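Local coordinates for outer membrane protein YopM (Yersinia pestis, PDB 1JL5) that acts as a secreted leucine-rich-repeat effector that probably alters host cell physiology and favours bacterial survival in host tissues, at residues Thr198-Asp203 and Glu218-Gly223; Lys208-Leu213 and Glu228-Leu233; Tyr243-Leu248 and Ala261-Asp266; Lys250-Leu255 and Asp271-Pro276. All coordinates share one frame; numbering follows the deposited sequence.

Contact 1: residues Thr198-Asp203 and Glu218-Gly223; sequences TAIYAD and ESIVAG
Y201 and V221 make the closest side-chain contact between 198-203 and 218-223. The ring of Y201 and the isopropyl group of V221 cross obliquely, bringing ring atom Y201 CE2 to 3.4 Å from V221 CG2, with V221 CB lying near CD2 of the same ring. Both valine branches are used. CG1, anti to the backbone N (chi1 175°), lies alongside D203 and comes 3.7 Å from D203 OD1, while CG2 goes to the tyrosine.

Beneath this pair the backbones run parallel, the axes of strands 199-201 and 219-221 being 4.6 Å apart and their directions differing by only 1°. I200 straddles its partner in the usual parallel manner: its N donates to S219 O at 2.8 Å and its O accepts from V221 N at 2.7 Å. The ladder continues with A202 N donating to V221 O at 2.6 Å, in an almost straight bond (174°). These are neighbouring rungs of the leucine-rich-repeat solenoid, in repeats 7 and 8, and residues alternate between its two faces. I200 and I220 turn to the buried one, where I200 CB meets I220 CG1 and I220 also packs on L210 and L213. A199, S219, Y201 and V221 share the other face, whose side chains are partly exposed.

Just before the strands, T198 O accepts from both E218 N and S219 N, the latter at 2.7 Å. T198 and E218 point the same way, side by side, with T198 CB 3.6 Å from E218 CG. The loose side lies beyond: E218 runs on, extended at chi2, to a carboxylate exposed to solvent, whereas T198 OG1 is hydrogen-bonded to E176 O.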
loop_
_atom_site.group_PDB
_atom_site.type_symbol
_atom_site.label_atom_id
_atom_site.label_comp_id
_atom_site.label_asym_id
_atom_site.label_seq_id
_atom_site.Cartn_x
_atom_site.Cartn_y
_atom_site.Cartn_z
ATOM N N THR A 198 3.176 -36.125 -6.523
ATOM C CA THR A 198 3.278 -35.202 -7.633
ATOM C C THR A 198 3.395 -33.762 -7.167
ATOM O O THR A 198 3.884 -32.905 -7.895
ATOM C CB THR A 198 2.057 -35.318 -8.534
ATOM O OG1 THR A 198 0.901 -34.912 -7.804
ATOM C CG2 THR A 198 1.876 -36.756 -8.992
ATOM N N ALA A 199 2.946 -33.490 -5.952
ATOM C CA ALA A 199 3.014 -32.131 -5.448
ATOM C C ALA A 199 3.468 -32.068 -4.010
ATOM O O ALA A 199 2.944 -32.761 -3.140
ATOM C CB ALA A 199 1.661 -31.448 -5.595
ATOM N N ILE A 200 4.461 -31.226 -3.772
ATOM C CA ILE A 200 4.985 -31.037 -2.439
ATOM C C ILE A 200 4.968 -29.559 -2.124
ATOM O O ILE A 200 5.519 -28.746 -2.865
ATOM C CB ILE A 200 6.449 -31.486 -2.306
ATOM C CG1 ILE A 200 6.581 -32.977 -2.595
ATOM C CG2 ILE A 200 6.960 -31.156 -0.903
ATOM C CD1 ILE A 200 8.022 -33.432 -2.656
ATOM N N TYR A 201 4.309 -29.215 -1.033
ATOM C CA TYR A 201 4.278 -27.844 -0.574
ATOM C C TYR A 201 4.954 -27.969 0.768
ATOM O O TYR A 201 4.454 -28.644 1.668
ATOM C CB TYR A 201 2.847 -27.337 -0.426
ATOM C CG TYR A 201 2.144 -27.196 -1.747
ATOM C CD1 TYR A 201 1.657 -28.313 -2.420
ATOM C CD2 TYR A 201 1.995 -25.948 -2.346
ATOM C CE1 TYR A 201 1.041 -28.191 -3.659
ATOM C CE2 TYR A 201 1.379 -25.817 -3.586
ATOM C CZ TYR A 201 0.906 -26.944 -4.234
ATOM O OH TYR A 201 0.295 -26.828 -5.458
ATOM N N ALA A 202 6.125 -27.363 0.878
ATOM C CA ALA A 202 6.888 -27.415 2.106
ATOM C C ALA A 202 7.488 -26.038 2.308
ATOM O O ALA A 202 8.482 -25.868 3.001
ATOM C CB ALA A 202 7.979 -28.465 1.999
ATOM N N ASP A 203 6.876 -25.052 1.673
ATOM C CA ASP A 203 7.331 -23.683 1.798
ATOM C C ASP A 203 7.141 -23.260 3.242
ATOM O O ASP A 203 6.426 -23.913 4.005
ATOM C CB ASP A 203 6.493 -22.771 0.917
ATOM C CG ASP A 203 5.016 -22.899 1.215
ATOM O OD1 ASP A 203 4.459 -23.991 0.973
ATOM O OD2 ASP A 203 4.417 -21.923 1.705
ATOM N N GLU A 218 5.553 -33.283 -9.740
ATOM C CA GLU A 218 5.186 -32.371 -10.803
ATOM C C GLU A 218 5.330 -30.964 -10.275
ATOM O O GLU A 218 5.520 -30.009 -11.025
ATOM C CB GLU A 218 3.741 -32.602 -11.223
ATOM C CG GLU A 218 3.441 -34.046 -11.553
ATOM C CD GLU A 218 2.083 -34.210 -12.178
ATOM O OE1 GLU A 218 1.152 -33.495 -11.755
ATOM O OE2 GLU A 218 1.943 -35.057 -13.083
ATOM N N SER A 219 5.256 -30.845 -8.963
ATOM C CA SER A 219 5.338 -29.542 -8.359
ATOM C C SER A 219 5.930 -29.566 -6.972
ATOM O O SER A 219 5.634 -30.444 -6.159
ATOM C CB SER A 219 3.939 -28.930 -8.304
ATOM O OG SER A 219 3.988 -27.623 -7.780
ATOM N N ILE A 220 6.797 -28.601 -6.714
ATOM C CA ILE A 220 7.384 -28.471 -5.406
ATOM C C ILE A 220 7.418 -26.994 -5.080
ATOM O O ILE A 220 7.970 -26.173 -5.823
ATOM C CB ILE A 220 8.804 -29.074 -5.303
ATOM C CG1 ILE A 220 9.278 -28.974 -3.846
ATOM C CG2 ILE A 220 9.764 -28.369 -6.247
ATOM C CD1 ILE A 220 10.446 -29.846 -3.515
ATOM N N VAL A 221 6.759 -26.668 -3.979
ATOM C CA VAL A 221 6.678 -25.317 -3.481
ATOM C C VAL A 221 7.402 -25.410 -2.155
ATOM O O VAL A 221 6.932 -26.053 -1.220
ATOM C CB VAL A 221 5.216 -24.907 -3.288
ATOM C CG1 VAL A 221 5.126 -23.538 -2.638
ATOM C CG2 VAL A 221 4.519 -24.895 -4.639
ATOM N N ALA A 222 8.575 -24.799 -2.094
ATOM C CA ALA A 222 9.381 -24.858 -0.890
ATOM C C ALA A 222 10.014 -23.510 -0.656
ATOM O O ALA A 222 11.134 -23.407 -0.154
ATOM C CB ALA A 222 10.454 -25.928 -1.040
ATOM N N GLY A 223 9.290 -22.470 -1.041
ATOM C CA GLY A 223 9.793 -21.135 -0.842
ATOM C C GLY A 223 9.806 -20.852 0.641
ATOM O O GLY A 223 9.170 -21.554 1.435
#

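Contact 2: residues Lys208-Leu213 and Glu228-Leu233; sequences KKLPDL and EELPEL
K208 O accepts the backbone N-H of E228 at 3.0 Å, in the one direct hydrogen bond between 208-213 and 228-233. The two segments run nearly parallel, 7° apart end to end, in leucine-rich repeats 7 and 8, in the loops that follow strands 199-201 and 219-221. Having no strand ladder, they are joined farther on by water. One molecule accepts from L210 N at 2.6 Å and donates to E229 O at 2.7 Å; a second links L213 N to E232 O in the same sense. A third works from a side chain, donating to D212 OD1 and accepting from E232 N, on the exposed side.

The apolar half of the contact is built around P231, whose ring meets two leucines, at CD and at CG. L210 slants across it, its CB 3.6 Å from P231 CD, and L213 crosses it at about a right angle, its CG 3.6 Å from P231 CG. L210 and L213 also cover I220 of the adjoining strand, and P231 is buried.

The charged end is tied elsewhere: E228, bent at chi2 (-70°), forms salt bridges through OE1 with K250 and with R310 of the second subunit.

Along the leucine row, L210 CD1 faces L230 CD2, the two side chains side by side, and beyond P231 the methyl L213 CD1 touches L233 CD2 at 3.6 Å.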
loop_
_atom_site.group_PDB
_atom_site.type_symbol
_atom_site.label_atom_id
_atom_site.label_comp_id
_atom_site.label_asym_id
_atom_site.label_seq_id
_atom_site.Cartn_x
_atom_site.Cartn_y
_atom_site.Cartn_z
ATOM N N LYS A 208 16.673 -26.837 5.167
ATOM C CA LYS A 208 17.963 -26.361 4.705
ATOM C C LYS A 208 18.190 -27.081 3.391
ATOM O O LYS A 208 18.866 -26.577 2.494
ATOM C CB LYS A 208 19.070 -26.705 5.693
ATOM C CG LYS A 208 19.006 -25.910 6.978
ATOM C CD LYS A 208 20.281 -26.092 7.771
ATOM C CE LYS A 208 20.265 -25.274 9.047
ATOM N NZ LYS A 208 21.557 -25.394 9.782
ATOM N N LYS A 209 17.603 -28.265 3.289
ATOM C CA LYS A 209 17.712 -29.064 2.085
ATOM C C LYS A 209 16.401 -29.769 1.839
ATOM O O LYS A 209 15.595 -29.941 2.741
ATOM C CB LYS A 209 18.822 -30.113 2.238
ATOM C CG LYS A 209 20.207 -29.515 2.423
ATOM C CD LYS A 209 21.295 -30.586 2.438
ATOM C CE LYS A 209 22.675 -29.952 2.592
ATOM N NZ LYS A 209 23.771 -30.960 2.568
ATOM N N LEU A 210 16.175 -30.138 0.595
ATOM C CA LEU A 210 14.981 -30.869 0.249
ATOM C C LEU A 210 15.484 -32.262 -0.013
ATOM O O LEU A 210 16.579 -32.439 -0.541
ATOM C CB LEU A 210 14.343 -30.320 -1.022
ATOM C CG LEU A 210 13.758 -28.916 -0.907
ATOM C CD1 LEU A 210 13.200 -28.498 -2.256
ATOM C CD2 LEU A 210 12.675 -28.894 0.158
ATOM N N PRO A 211 14.715 -33.275 0.389
ATOM C CA PRO A 211 15.170 -34.641 0.137
ATOM C C PRO A 211 15.204 -34.787 -1.380
ATOM O O PRO A 211 14.657 -33.942 -2.089
ATOM C CB PRO A 211 14.066 -35.483 0.763
ATOM C CG PRO A 211 13.559 -34.608 1.880
ATOM C CD PRO A 211 13.491 -33.256 1.209
ATOM N N ASP A 212 15.843 -35.833 -1.889
ATOM C CA ASP A 212 15.838 -36.013 -3.326
ATOM C C ASP A 212 14.367 -36.129 -3.670
ATOM O O ASP A 212 13.590 -36.712 -2.920
ATOM C CB ASP A 212 16.600 -37.272 -3.728
ATOM C CG ASP A 212 18.088 -37.128 -3.510
ATOM O OD1 ASP A 212 18.628 -36.070 -3.884
ATOM O OD2 ASP A 212 18.715 -38.062 -2.971
ATOM N N LEU A 213 13.983 -35.556 -4.798
ATOM C CA LEU A 213 12.596 -35.556 -5.192
ATOM C C LEU A 213 12.181 -36.788 -5.969
ATOM O O LEU A 213 12.969 -37.364 -6.719
ATOM C CB LEU A 213 12.308 -34.292 -6.000
ATOM C CG LEU A 213 12.790 -33.021 -5.289
ATOM C CD1 LEU A 213 12.468 -31.800 -6.134
ATOM C CD2 LEU A 213 12.129 -32.920 -3.915
ATOM N N GLU A 228 19.763 -24.123 1.054
ATOM C CA GLU A 228 21.072 -23.669 0.609
ATOM C C GLU A 228 21.153 -24.006 -0.860
ATOM O O GLU A 228 21.837 -23.350 -1.632
ATOM C CB GLU A 228 22.175 -24.434 1.336
ATOM C CG GLU A 228 22.133 -24.368 2.851
ATOM C CD GLU A 228 22.495 -23.001 3.383
ATOM O OE1 GLU A 228 23.440 -22.391 2.842
ATOM O OE2 GLU A 228 21.845 -22.550 4.346
ATOM N N GLU A 229 20.443 -25.057 -1.231
ATOM C CA GLU A 229 20.430 -25.521 -2.600
ATOM C C GLU A 229 19.206 -26.377 -2.803
ATOM O O GLU A 229 18.565 -26.805 -1.847
ATOM C CB GLU A 229 21.672 -26.362 -2.883
ATOM C CG GLU A 229 21.817 -27.520 -1.920
ATOM C CD GLU A 229 23.016 -28.395 -2.211
ATOM O OE1 GLU A 229 24.113 -27.845 -2.455
ATOM O OE2 GLU A 229 22.859 -29.635 -2.180
ATOM N N LEU A 230 18.886 -26.616 -4.063
ATOM C CA LEU A 230 17.759 -27.449 -4.411
ATOM C C LEU A 230 18.354 -28.812 -4.707
ATOM O O LEU A 230 19.516 -28.915 -5.078
ATOM C CB LEU A 230 17.063 -26.898 -5.654
ATOM C CG LEU A 230 16.341 -25.566 -5.452
ATOM C CD1 LEU A 230 15.659 -25.144 -6.748
ATOM C CD2 LEU A 230 15.319 -25.721 -4.335
ATOM N N PRO A 231 17.579 -29.884 -4.516
ATOM C CA PRO A 231 18.166 -31.189 -4.813
ATOM C C PRO A 231 18.266 -31.302 -6.326
ATOM O O PRO A 231 17.853 -30.391 -7.050
ATOM C CB PRO A 231 17.150 -32.157 -4.230
ATOM C CG PRO A 231 15.859 -31.437 -4.466
ATOM C CD PRO A 231 16.189 -30.019 -4.055
ATOM N N GLU A 232 18.818 -32.402 -6.813
ATOM C CA GLU A 232 18.919 -32.567 -8.245
ATOM C C GLU A 232 17.513 -32.513 -8.811
ATOM O O GLU A 232 16.604 -33.154 -8.295
ATOM C CB GLU A 232 19.579 -33.890 -8.587
ATOM C CG GLU A 232 19.723 -34.088 -10.076
ATOM C CD GLU A 232 20.768 -35.109 -10.409
ATOM O OE1 GLU A 232 20.782 -36.169 -9.746
ATOM O OE2 GLU A 232 21.568 -34.851 -11.332
ATOM N N LEU A 233 17.338 -31.749 -9.878
ATOM C CA LEU A 233 16.029 -31.575 -10.485
ATOM C C LEU A 233 15.934 -32.061 -11.915
ATOM O O LEU A 233 14.847 -32.373 -12.397
ATOM C CB LEU A 233 15.668 -30.093 -10.483
ATOM C CG LEU A 233 15.775 -29.350 -9.155
ATOM C CD1 LEU A 233 15.680 -27.841 -9.403
ATOM C CD2 LEU A 233 14.678 -29.831 -8.225
HETATM O O HOH W 1 17.874 -29.329 -1.254
HETATM O O HOH W 2 19.991 -34.252 -5.139
HETATM O O HOH W 3 16.057 -34.712 -6.389
#

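Contact 3: residues Tyr243-Leu248 and Ala261-Asp266; sequences YADNNL and ALNVRD. With CA (calcium ion), chain B; CA (calcium ion), chain C.
Y243 and N263 form a parallel beta bridge, CA to CA 4.5 Å, and directly after it A244 N donates to N263 O at 2.7 Å, nearly straight. On the face their side chains share, N263 CB sits over the centre of the Y243 ring, 3.5 Å from the centroid and 4° off the normal, a CH-pi contact. N263 CG is anti to the backbone N (chi1 -176°), and the amide beyond it is turned 47° from the ring. One water joins N263 ND2 to Y243 OH; on the other branch N263 OD1 accepts R265 N at 2.8 Å, closing an Asx turn.

Past the strands, N246 and D266 cross at about a right angle and converge on calcium. N246 OD1 and D266 OD2 bind the same ion, each at 2.0 Å, and N246 ND2 is tied back to D245 OD2 at 2.8 Å, consistent with OD1 being the atom turned to the metal. The other carboxylate oxygen, D266 OD1, binds a second calcium at 2.2 Å. Waters and N326 of the second subunit add to the first shell, waters and, among others, that subunit's N307 and E308 to the second: a carboxylate-bridged calcium pair at a subunit interface.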
loop_
_atom_site.group_PDB
_atom_site.type_symbol
_atom_site.label_atom_id
_atom_site.label_comp_id
_atom_site.label_asym_id
_atom_site.label_seq_id
_atom_site.Cartn_x
_atom_site.Cartn_y
_atom_site.Cartn_z
ATOM N N TYR A 243 8.913 -23.793 -6.771
ATOM C CA TYR A 243 8.864 -22.552 -6.034
ATOM C C TYR A 243 9.911 -22.780 -4.981
ATOM O O TYR A 243 9.773 -23.671 -4.146
ATOM C CB TYR A 243 7.496 -22.342 -5.391
ATOM C CG TYR A 243 6.555 -21.580 -6.282
ATOM C CD1 TYR A 243 6.290 -22.014 -7.577
ATOM C CD2 TYR A 243 5.946 -20.408 -5.842
ATOM C CE1 TYR A 243 5.446 -21.306 -8.413
ATOM C CE2 TYR A 243 5.097 -19.685 -6.674
ATOM C CZ TYR A 243 4.854 -20.141 -7.959
ATOM O OH TYR A 243 4.030 -19.430 -8.799
ATOM N N ALA A 244 10.983 -22.010 -5.058
ATOM C CA ALA A 244 12.068 -22.117 -4.096
ATOM C C ALA A 244 12.450 -20.690 -3.757
ATOM O O ALA A 244 13.595 -20.379 -3.437
ATOM C CB ALA A 244 13.241 -22.866 -4.706
ATOM N N ASP A 245 11.457 -19.819 -3.855
ATOM C CA ASP A 245 11.635 -18.416 -3.554
ATOM C C ASP A 245 12.010 -18.310 -2.092
ATOM O O ASP A 245 11.816 -19.248 -1.319
ATOM C CB ASP A 245 10.328 -17.665 -3.762
ATOM C CG ASP A 245 9.193 -18.262 -2.952
ATOM O OD1 ASP A 245 8.732 -19.368 -3.308
ATOM O OD2 ASP A 245 8.776 -17.645 -1.950
ATOM N N ASN A 246 12.564 -17.166 -1.721
ATOM C CA ASN A 246 12.897 -16.917 -0.339
ATOM C C ASN A 246 13.656 -18.015 0.346
ATOM O O ASN A 246 13.285 -18.475 1.422
ATOM C CB ASN A 246 11.621 -16.611 0.424
ATOM C CG ASN A 246 11.027 -15.315 -0.004
ATOM O OD1 ASN A 246 11.604 -14.263 0.247
ATOM N ND2 ASN A 246 9.886 -15.368 -0.680
ATOM N N ASN A 247 14.730 -18.436 -0.291
ATOM C CA ASN A 247 15.571 -19.448 0.287
ATOM C C ASN A 247 16.968 -18.890 0.289
ATOM O O ASN A 247 17.152 -17.675 0.265
ATOM C CB ASN A 247 15.469 -20.739 -0.512
ATOM C CG ASN A 247 14.272 -21.558 -0.100
ATOM O OD1 ASN A 247 14.192 -22.003 1.042
ATOM N ND2 ASN A 247 13.325 -21.745 -1.011
ATOM N N LEU A 248 17.952 -19.770 0.328
ATOM C CA LEU A 248 19.332 -19.336 0.348
ATOM C C LEU A 248 20.034 -19.901 -0.864
ATOM O O LEU A 248 21.186 -20.313 -0.795
ATOM C CB LEU A 248 19.995 -19.823 1.628
ATOM C CG LEU A 248 19.319 -19.246 2.869
ATOM C CD1 LEU A 248 19.847 -19.934 4.119
ATOM C CD2 LEU A 248 19.578 -17.752 2.914
ATOM N N ALA A 261 7.067 -23.669 -14.455
ATOM C CA ALA A 261 7.023 -22.544 -13.550
ATOM C C ALA A 261 8.175 -22.618 -12.584
ATOM O O ALA A 261 8.364 -23.612 -11.881
ATOM C CB ALA A 261 5.697 -22.525 -12.792
ATOM N N LEU A 262 8.963 -21.559 -12.571
ATOM C CA LEU A 262 10.088 -21.496 -11.675
ATOM C C LEU A 262 10.011 -20.194 -10.923
ATOM O O LEU A 262 10.098 -19.117 -11.507
ATOM C CB LEU A 262 11.409 -21.562 -12.438
ATOM C CG LEU A 262 12.640 -21.415 -11.543
ATOM C CD1 LEU A 262 12.670 -22.539 -10.520
ATOM C CD2 LEU A 262 13.894 -21.420 -12.389
ATOM N N ASN A 263 9.800 -20.296 -9.626
ATOM C CA ASN A 263 9.773 -19.110 -8.816
ATOM C C ASN A 263 10.897 -19.290 -7.825
ATOM O O ASN A 263 10.843 -20.157 -6.961
ATOM C CB ASN A 263 8.463 -18.957 -8.063
ATOM C CG ASN A 263 8.407 -17.663 -7.306
ATOM O OD1 ASN A 263 9.428 -17.180 -6.817
ATOM N ND2 ASN A 263 7.224 -17.088 -7.200
ATOM N N VAL A 264 11.939 -18.491 -7.984
ATOM C CA VAL A 264 13.069 -18.556 -7.078
ATOM C C VAL A 264 13.269 -17.141 -6.601
ATOM O O VAL A 264 14.383 -16.692 -6.346
ATOM C CB VAL A 264 14.320 -19.060 -7.783
ATOM C CG1 VAL A 264 14.182 -20.543 -8.040
ATOM C CG2 VAL A 264 14.523 -18.299 -9.082
ATOM N N ARG A 265 12.149 -16.444 -6.503
ATOM C CA ARG A 265 12.138 -15.072 -6.059
ATOM C C ARG A 265 12.888 -14.989 -4.752
ATOM O O ARG A 265 12.778 -15.861 -3.895
ATOM C CB ARG A 265 10.702 -14.593 -5.858
ATOM C CG ARG A 265 10.571 -13.281 -5.109
ATOM C CD ARG A 265 9.106 -12.907 -5.013
ATOM N NE ARG A 265 8.849 -11.803 -4.096
ATOM C CZ ARG A 265 9.102 -10.525 -4.355
ATOM N NH1 ARG A 265 9.631 -10.161 -5.519
ATOM N NH2 ARG A 265 8.812 -9.603 -3.444
ATOM N N ASP A 266 13.660 -13.927 -4.625
ATOM C CA ASP A 266 14.426 -13.681 -3.436
ATOM C C ASP A 266 15.336 -14.822 -3.053
ATOM O O ASP A 266 15.068 -15.600 -2.130
ATOM C CB ASP A 266 13.516 -13.351 -2.263
ATOM C CG ASP A 266 14.279 -12.728 -1.127
ATOM O OD1 ASP A 266 15.523 -12.704 -1.217
ATOM O OD2 ASP A 266 13.653 -12.268 -0.158
HETATM CA CA CA B . 11.893 -12.339 0.848
HETATM CA CA CA C . 17.159 -11.274 -0.668
HETATM O O HOH W 4 4.455 -16.899 -7.961
HETATM O O HOH W 5 8.387 -13.069 -1.575
HETATM O O HOH W 6 15.711 -11.382 1.193
HETATM O O HOH W 7 9.860 -12.305 1.743
HETATM O O HOH W 8 11.069 -11.353 -0.947
HETATM O O HOH W 9 13.087 -12.815 2.784
HETATM O O HOH W 10 15.669 -9.732 -1.515
#

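Contact 4: residues Lys250-Leu255 and Asp271-Pro276; sequences KTLPDL and DLPELP. With CA (calcium ion), chain E.
L255 reaches across to P273, L275 and P276, and each of its carbons has a partner. L255 CB lies against the ring of P276, 3.8 Å from its CD. Next, L255 CG, anti to the carbonyl carbon (chi1 -60°), meets P273 CG at 3.4 Å, tighter than ordinary van der Waals contact; leucine and proline cross at about a right angle. At the tip the branches part: L255 CD1 goes to L275 CD2 at 3.5 Å and also borders P276 CD, while CD2 stays near P273 CG.

P273 is also met by L252, whose CB is 3.6 Å from P273 CD. L252 CD1 continues to L272 CD2 at 3.5 Å, the two leucines side by side.

No direct hydrogen bond joins the segments; waters do so instead. One accepts from L252 N at 2.9 Å and donates to D271 O, and another relates L255 N to E274 O likewise. On the outside, E274 binds a calcium ion with OE1 at 2.4 Å and OE2, more loosely, at 2.8 Å, with E294 as a further ligand. The inner side is the leucine and proline core between successive turns, repeats 9 and 10, of a leucine-rich-repeat solenoid.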
loop_
_atom_site.group_PDB
_atom_site.type_symbol
_atom_site.label_atom_id
_atom_site.label_comp_id
_atom_site.label_asym_id
_atom_site.label_seq_id
_atom_site.Cartn_x
_atom_site.Cartn_y
_atom_site.Cartn_z
ATOM N N LYS A 250 22.023 -19.978 -4.228
ATOM C CA LYS A 250 23.050 -19.168 -4.880
ATOM C C LYS A 250 23.040 -19.597 -6.339
ATOM O O LYS A 250 23.468 -18.867 -7.230
ATOM C CB LYS A 250 24.435 -19.446 -4.291
ATOM C CG LYS A 250 24.536 -19.342 -2.786
ATOM C CD LYS A 250 23.910 -20.558 -2.121
ATOM C CE LYS A 250 24.046 -20.504 -0.611
ATOM N NZ LYS A 250 23.329 -21.643 0.024
ATOM N N THR A 251 22.565 -20.813 -6.564
ATOM C CA THR A 251 22.475 -21.367 -7.900
ATOM C C THR A 251 21.335 -22.353 -7.906
ATOM O O THR A 251 20.860 -22.795 -6.861
ATOM C CB THR A 251 23.748 -22.149 -8.304
ATOM O OG1 THR A 251 23.902 -23.274 -7.432
ATOM C CG2 THR A 251 24.980 -21.272 -8.208
ATOM N N LEU A 252 20.900 -22.700 -9.101
ATOM C CA LEU A 252 19.841 -23.663 -9.248
ATOM C C LEU A 252 20.496 -24.841 -9.920
ATOM O O LEU A 252 21.439 -24.677 -10.693
ATOM C CB LEU A 252 18.740 -23.120 -10.144
ATOM C CG LEU A 252 18.038 -21.869 -9.638
ATOM C CD1 LEU A 252 16.897 -21.522 -10.582
ATOM C CD2 LEU A 252 17.522 -22.114 -8.227
ATOM N N PRO A 253 20.031 -26.048 -9.609
ATOM C CA PRO A 253 20.620 -27.224 -10.242
ATOM C C PRO A 253 20.099 -27.186 -11.660
ATOM O O PRO A 253 19.330 -26.293 -12.026
ATOM C CB PRO A 253 19.990 -28.386 -9.478
ATOM C CG PRO A 253 19.561 -27.769 -8.162
ATOM C CD PRO A 253 19.051 -26.432 -8.581
ATOM N N ASP A 254 20.515 -28.146 -12.464
ATOM C CA ASP A 254 19.993 -28.221 -13.806
ATOM C C ASP A 254 18.519 -28.409 -13.523
ATOM O O ASP A 254 18.133 -29.211 -12.674
ATOM C CB ASP A 254 20.593 -29.417 -14.515
ATOM C CG ASP A 254 22.069 -29.261 -14.693
ATOM O OD1 ASP A 254 22.457 -28.289 -15.361
ATOM O OD2 ASP A 254 22.837 -30.081 -14.154
ATOM N N LEU A 255 17.699 -27.648 -14.218
ATOM C CA LEU A 255 16.273 -27.682 -13.989
ATOM C C LEU A 255 15.529 -28.880 -14.539
ATOM O O LEU A 255 16.038 -29.615 -15.382
ATOM C CB LEU A 255 15.670 -26.405 -14.553
ATOM C CG LEU A 255 16.260 -25.167 -13.883
ATOM C CD1 LEU A 255 15.776 -23.918 -14.586
ATOM C CD2 LEU A 255 15.864 -25.159 -12.408
ATOM N N ASP A 271 22.760 -16.183 -11.831
ATOM C CA ASP A 271 22.585 -16.877 -13.085
ATOM C C ASP A 271 21.539 -17.947 -12.930
ATOM O O ASP A 271 21.170 -18.329 -11.825
ATOM C CB ASP A 271 23.898 -17.536 -13.523
ATOM C CG ASP A 271 24.998 -16.531 -13.783
ATOM O OD1 ASP A 271 24.824 -15.673 -14.678
ATOM O OD2 ASP A 271 26.040 -16.602 -13.093
ATOM N N LEU A 272 21.079 -18.435 -14.065
ATOM C CA LEU A 272 20.101 -19.486 -14.102
ATOM C C LEU A 272 20.682 -20.554 -14.987
ATOM O O LEU A 272 21.425 -20.255 -15.922
ATOM C CB LEU A 272 18.811 -18.980 -14.726
ATOM C CG LEU A 272 18.014 -17.999 -13.879
ATOM C CD1 LEU A 272 16.909 -17.381 -14.725
ATOM C CD2 LEU A 272 17.459 -18.736 -12.670
ATOM N N PRO A 273 20.388 -21.822 -14.687
ATOM C CA PRO A 273 20.940 -22.851 -15.564
ATOM C C PRO A 273 20.138 -22.719 -16.845
ATOM O O PRO A 273 19.230 -21.892 -16.925
ATOM C CB PRO A 273 20.635 -24.146 -14.812
ATOM C CG PRO A 273 19.403 -23.810 -14.029
ATOM C CD PRO A 273 19.679 -22.412 -13.541
ATOM N N GLU A 274 20.468 -23.503 -17.857
ATOM C CA GLU A 274 19.699 -23.429 -19.079
ATOM C C GLU A 274 18.246 -23.570 -18.675
ATOM O O GLU A 274 17.895 -24.420 -17.862
ATOM C CB GLU A 274 20.105 -24.548 -20.033
ATOM C CG GLU A 274 21.236 -24.143 -20.945
ATOM C CD GLU A 274 20.882 -22.927 -21.761
ATOM O OE1 GLU A 274 19.752 -22.874 -22.289
ATOM O OE2 GLU A 274 21.734 -22.026 -21.878
ATOM N N LEU A 275 17.396 -22.726 -19.229
ATOM C CA LEU A 275 15.998 -22.781 -18.877
ATOM C C LEU A 275 15.200 -23.687 -19.787
ATOM O O LEU A 275 15.266 -23.574 -21.007
ATOM C CB LEU A 275 15.400 -21.379 -18.906
ATOM C CG LEU A 275 16.014 -20.430 -17.880
ATOM C CD1 LEU A 275 15.402 -19.046 -18.039
ATOM C CD2 LEU A 275 15.775 -20.979 -16.474
ATOM N N PRO A 276 14.444 -24.619 -19.199
ATOM C CA PRO A 276 13.645 -25.511 -20.033
ATOM C C PRO A 276 12.756 -24.640 -20.904
ATOM O O PRO A 276 12.226 -23.627 -20.449
ATOM C CB PRO A 276 12.850 -26.308 -19.007
ATOM C CG PRO A 276 13.830 -26.416 -17.869
ATOM C CD PRO A 276 14.364 -25.007 -17.780
HETATM CA CA CA E . 20.042 -21.132 -23.853
HETATM O O HOH W 11 23.368 -17.852 -9.534
HETATM O O HOH W 12 21.475 -20.723 -11.090
HETATM O O HOH W 13 18.430 -26.516 -16.745
HETATM O O HOH W 14 22.585 -20.547 -24.115
HETATM O O HOH W 15 20.649 -22.992 -25.219
#

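In the fold
The four contacts sample two layers of one solenoid. Contacts 1 and 3 lie on the parallel strand ladder, in order 199-201, 219-221, 241-243, 261-263, with centres 11 Å apart and backbone links from I220 and A222 to Y243. Contacts 2 and 4 join the returning loops of the same repeats, 13 Å apart, and meet through E228 and K250. Contacts 1 and 2 alternate along the chain, as do 3 and 4, because each pair links the same two repeats at different levels; leucines of the loops pack on I220 and L262 of the strands. Only contact 3 carries the paired calcium ions shared with the second subunit, consistent with a role in holding the tetramer together.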